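Local coordinates for acetone carboxylase alpha subunit (Xanthobacter autotrophicus Py2, PDB 5M45), which belongs to the hydantoinase B/oxoprolinase family and binds manganese and magnesium ions, at residues Thr712-Lys723 with Trp742-Val751. Residues are numbered along the deposited sequence; the frame is centred on the assembly and turned at random.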
loop_
_atom_site.group_PDB
_atom_site.type_symbol
_atom_site.label_atom_id
_atom_site.label_comp_id
_atom_site.label_asym_id
_atom_site.label_seq_id
_atom_site.Cartn_x
_atom_site.Cartn_y
_atom_site.Cartn_z
ATOM N N THR A 712 24.100 -25.211 -6.265
ATOM C CA THR A 712 22.658 -25.160 -6.528
ATOM C C THR A 712 22.260 -23.926 -7.338
ATOM O O THR A 712 21.361 -24.003 -8.174
ATOM C CB THR A 712 21.829 -25.231 -5.245
ATOM O OG1 THR A 712 22.221 -24.184 -4.372
ATOM C CG2 THR A 712 22.037 -26.538 -4.517
ATOM N N GLN A 713 22.938 -22.808 -7.106
ATOM C CA GLN A 713 22.631 -21.579 -7.832
ATOM C C GLN A 713 22.923 -21.685 -9.347
ATOM O O GLN A 713 22.153 -21.153 -10.141
ATOM C CB GLN A 713 23.312 -20.343 -7.204
ATOM C CG GLN A 713 24.833 -20.261 -7.302
ATOM C CD GLN A 713 25.602 -21.133 -6.322
ATOM O OE1 GLN A 713 25.056 -21.830 -5.469
ATOM N NE2 GLN A 713 26.902 -21.099 -6.444
ATOM N N VAL A 714 23.979 -22.400 -9.737
ATOM C CA VAL A 714 24.273 -22.627 -11.150
ATOM C C VAL A 714 23.209 -23.561 -11.798
ATOM O O VAL A 714 22.652 -23.268 -12.873
ATOM C CB VAL A 714 25.697 -23.184 -11.340
ATOM C CG1 VAL A 714 25.966 -23.549 -12.799
ATOM C CG2 VAL A 714 26.732 -22.178 -10.872
ATOM N N ARG A 715 22.905 -24.665 -11.126
ATOM C CA ARG A 715 21.897 -25.608 -11.652
ATOM C C ARG A 715 20.493 -25.006 -11.744
ATOM O O ARG A 715 19.790 -25.280 -12.714
ATOM C CB ARG A 715 21.891 -26.882 -10.841
ATOM C CG ARG A 715 23.179 -27.656 -11.070
ATOM C CD ARG A 715 23.180 -28.970 -10.353
ATOM N NE ARG A 715 23.697 -28.739 -9.011
ATOM C CZ ARG A 715 23.149 -29.167 -7.896
ATOM N NH1 ARG A 715 22.047 -29.899 -7.887
ATOM N NH2 ARG A 715 23.742 -28.868 -6.767
ATOM N N GLN A 716 20.083 -24.218 -10.758
ATOM C CA GLN A 716 18.761 -23.577 -10.821
ATOM C C GLN A 716 18.669 -22.627 -12.022
ATOM O O GLN A 716 17.636 -22.628 -12.717
ATOM C CB GLN A 716 18.441 -22.820 -9.525
ATOM C CG GLN A 716 17.003 -22.352 -9.414
ATOM C CD GLN A 716 16.721 -21.079 -10.230
ATOM O OE1 GLN A 716 17.611 -20.255 -10.457
ATOM N NE2 GLN A 716 15.470 -20.926 -10.665
ATOM N N MET A 717 19.724 -21.856 -12.275
ATOM C CA MET A 717 19.766 -20.930 -13.431
ATOM C C MET A 717 19.554 -21.649 -14.784
ATOM O O MET A 717 18.666 -21.255 -15.568
ATOM C CB MET A 717 21.074 -20.135 -13.436
ATOM C CG MET A 717 21.177 -19.073 -14.516
ATOM S SD MET A 717 22.882 -18.537 -14.866
ATOM C CE MET A 717 23.474 -19.893 -15.930
ATOM N N PHE A 718 20.329 -22.698 -15.030
ATOM C CA PHE A 718 20.134 -23.511 -16.253
ATOM C C PHE A 718 18.757 -24.174 -16.295
ATOM O O PHE A 718 18.068 -24.078 -17.321
ATOM C CB PHE A 718 21.260 -24.551 -16.436
ATOM C CG PHE A 718 22.587 -23.937 -16.856
ATOM C CD1 PHE A 718 22.735 -23.348 -18.114
ATOM C CD2 PHE A 718 23.676 -23.920 -15.993
ATOM C CE1 PHE A 718 23.948 -22.804 -18.502
ATOM C CE2 PHE A 718 24.882 -23.342 -16.363
ATOM C CZ PHE A 718 25.019 -22.804 -17.637
ATOM N N ALA A 719 18.285 -24.765 -15.188
ATOM C CA ALA A 719 16.991 -25.454 -15.241
ATOM C C ALA A 719 15.840 -24.516 -15.593
ATOM O O ALA A 719 14.977 -24.873 -16.404
ATOM C CB ALA A 719 16.697 -26.194 -13.960
ATOM N N ALA A 720 15.821 -23.335 -14.980
ATOM C CA ALA A 720 14.747 -22.360 -15.231
ATOM C C ALA A 720 14.833 -21.785 -16.675
ATOM O O ALA A 720 13.805 -21.636 -17.352
ATOM C CB ALA A 720 14.800 -21.235 -14.207
ATOM N N SER A 721 16.049 -21.499 -17.123
ATOM C CA SER A 721 16.328 -21.007 -18.479
ATOM C C SER A 721 15.877 -22.031 -19.573
ATOM O O SER A 721 15.264 -21.673 -20.575
ATOM C CB SER A 721 17.812 -20.642 -18.615
ATOM O OG SER A 721 18.199 -19.528 -17.760
ATOM N N PHE A 722 16.167 -23.312 -19.339
ATOM C CA PHE A 722 15.782 -24.363 -20.272
ATOM C C PHE A 722 14.270 -24.406 -20.458
ATOM O O PHE A 722 13.796 -24.479 -21.594
ATOM C CB PHE A 722 16.224 -25.764 -19.814
ATOM C CG PHE A 722 17.722 -26.025 -19.819
ATOM C CD1 PHE A 722 18.638 -25.235 -20.523
ATOM C CD2 PHE A 722 18.201 -27.113 -19.122
ATOM C CE1 PHE A 722 19.985 -25.516 -20.484
ATOM C CE2 PHE A 722 19.557 -27.402 -19.077
ATOM C CZ PHE A 722 20.454 -26.602 -19.756
ATOM N N LYS A 723 13.514 -24.369 -19.353
ATOM C CA LYS A 723 12.040 -24.447 -19.440
ATOM C C LYS A 723 11.417 -23.274 -20.193
ATOM O O LYS A 723 10.514 -23.475 -20.941
ATOM C CB LYS A 723 11.392 -24.527 -18.064
ATOM C CG LYS A 723 11.457 -25.928 -17.511
ATOM C CD LYS A 723 10.821 -25.993 -16.108
ATOM C CE LYS A 723 11.585 -25.119 -15.067
ATOM N NZ LYS A 723 11.350 -25.452 -13.657
ATOM N N TRP A 742 20.245 -37.537 -20.267
ATOM C CA TRP A 742 20.585 -36.476 -19.305
ATOM C C TRP A 742 19.442 -35.446 -19.255
ATOM O O TRP A 742 19.028 -34.961 -20.292
ATOM C CB TRP A 742 21.904 -35.777 -19.715
ATOM C CG TRP A 742 22.408 -34.684 -18.784
ATOM C CD1 TRP A 742 23.247 -34.832 -17.739
ATOM C CD2 TRP A 742 22.093 -33.284 -18.847
ATOM N NE1 TRP A 742 23.485 -33.623 -17.134
ATOM C CE2 TRP A 742 22.785 -32.650 -17.794
ATOM C CE3 TRP A 742 21.286 -32.499 -19.688
ATOM C CZ2 TRP A 742 22.708 -31.272 -17.573
ATOM C CZ3 TRP A 742 21.204 -31.128 -19.455
ATOM C CH2 TRP A 742 21.932 -30.541 -18.420
ATOM N N THR A 743 18.937 -35.152 -18.055
ATOM C CA THR A 743 17.909 -34.117 -17.861
ATOM C C THR A 743 18.244 -33.300 -16.588
ATOM O O THR A 743 18.946 -33.807 -15.683
ATOM C CB THR A 743 16.478 -34.686 -17.713
ATOM O OG1 THR A 743 16.386 -35.477 -16.524
ATOM C CG2 THR A 743 16.088 -35.581 -18.941
ATOM N N LEU A 744 17.742 -32.060 -16.540
ATOM C CA LEU A 744 17.966 -31.133 -15.420
ATOM C C LEU A 744 16.647 -30.494 -14.921
ATOM O O LEU A 744 16.427 -29.265 -15.091
ATOM C CB LEU A 744 19.016 -30.092 -15.811
ATOM C CG LEU A 744 19.653 -29.326 -14.638
ATOM C CD1 LEU A 744 20.646 -30.180 -13.819
ATOM C CD2 LEU A 744 20.283 -28.041 -15.173
ATOM N N PRO A 745 15.768 -31.311 -14.323
ATOM C CA PRO A 745 14.534 -30.720 -13.759
ATOM C C PRO A 745 14.838 -29.889 -12.498
ATOM O O PRO A 745 15.627 -30.292 -11.632
ATOM C CB PRO A 745 13.676 -31.941 -13.422
ATOM C CG PRO A 745 14.643 -33.058 -13.203
ATOM C CD PRO A 745 15.840 -32.773 -14.102
ATOM N N GLU A 746 14.202 -28.739 -12.403
ATOM C CA GLU A 746 14.460 -27.824 -11.292
ATOM C C GLU A 746 14.115 -28.434 -9.928
ATOM O O GLU A 746 14.766 -28.136 -8.933
ATOM C CB GLU A 746 13.686 -26.509 -11.482
ATOM C CG GLU A 746 14.224 -25.338 -10.647
ATOM C CD GLU A 746 13.516 -24.026 -10.927
ATOM O OE1 GLU A 746 12.872 -23.899 -11.997
ATOM O OE2 GLU A 746 13.564 -23.112 -10.074
ATOM N N GLU A 747 13.107 -29.299 -9.913
ATOM C CA GLU A 747 12.629 -29.934 -8.674
ATOM C C GLU A 747 13.647 -30.877 -8.055
ATOM O O GLU A 747 13.524 -31.170 -6.887
ATOM C CB GLU A 747 11.335 -30.727 -8.895
ATOM C CG GLU A 747 10.137 -29.896 -9.330
ATOM C CD GLU A 747 10.073 -29.619 -10.852
ATOM O OE1 GLU A 747 10.978 -30.005 -11.662
ATOM O OE2 GLU A 747 9.088 -28.948 -11.224
ATOM N N GLU A 748 14.627 -31.365 -8.801
ATOM C CA GLU A 748 15.575 -32.315 -8.222
ATOM C C GLU A 748 16.744 -31.634 -7.518
ATOM O O GLU A 748 17.549 -32.306 -6.902
ATOM C CB GLU A 748 16.071 -33.326 -9.288
ATOM C CG GLU A 748 15.026 -34.403 -9.630
ATOM C CD GLU A 748 15.498 -35.408 -10.713
ATOM O OE1 GLU A 748 14.675 -36.267 -11.095
ATOM O OE2 GLU A 748 16.660 -35.295 -11.204
ATOM N N ILE A 749 16.826 -30.314 -7.574
ATOM C CA ILE A 749 17.985 -29.602 -7.007
ATOM C C ILE A 749 17.944 -29.559 -5.454
ATOM O O ILE A 749 18.982 -29.574 -4.817
ATOM C CB ILE A 749 18.119 -28.184 -7.631
ATOM C CG1 ILE A 749 18.343 -28.303 -9.153
ATOM C CG2 ILE A 749 19.260 -27.371 -6.997
ATOM C CD1 ILE A 749 18.085 -27.001 -9.911
ATOM N N GLY A 750 16.754 -29.502 -4.872
ATOM C CA GLY A 750 16.586 -29.416 -3.429
ATOM C C GLY A 750 16.371 -28.014 -2.871
ATOM O O GLY A 750 16.502 -27.801 -1.657
ATOM N N VAL A 751 16.025 -27.059 -3.730
ATOM C CA VAL A 751 15.718 -25.697 -3.285
ATOM C C VAL A 751 14.237 -25.460 -3.544
ATOM O O VAL A 751 13.654 -26.147 -4.379
ATOM C CB VAL A 751 16.570 -24.628 -4.000
ATOM C CG1 VAL A 751 18.034 -24.768 -3.609
ATOM C CG2 VAL A 751 16.440 -24.688 -5.509
HETATM O O HOH W 1 21.676 -30.201 -5.235
HETATM O O HOH W 2 14.627 -27.514 -16.749
HETATM O O HOH W 3 9.300 -26.517 -12.732
#
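Two residues of helix 712-724 hold the carboxylate of E746, one on each oxygen. Q716 NE2 donates to E746 OE2 at 3.0 Å, almost straight at 174°. The acceptor lies in the amide plane of Q716, but the amide reaches OE2 from above the carboxylate plane. K723 NZ forms a salt bridge with E746 OE1 at 2.7 Å, on its anti side. E746 gets there with CG anti to its backbone N (chi1 -161°) and an extended chain. One turn along from Q716, A719 CB sits 3.3 Å from L744 O and also packs on E746 CB. I749 CD1 lies against the helix backbone, 3.5 Å from Q716 N. I749 CG2 meets T712 CB and CG2. L744 CD2 touches the R715 carbonyl O, F718 CB and the F722 ring. W742 CH2 comes to the edge of that ring, 4.0 Å from F722 CE2.

After helix 712-724 comes helix 726-735, and the loop after it runs back along helix 712-724, from F722 towards T712. This loop contains a short 3-10 turn that includes E746. Two bridging waters extend the contact. One links A719 O to L744 O. The other joins R715 NH1 to I749 O, while R715 NE is bound to A710 O. R339 makes a further salt bridge to E746 OE1. W742 NE1 is hydrogen-bonded to I705 O, and K708 makes a cation-pi contact with the W742 ring.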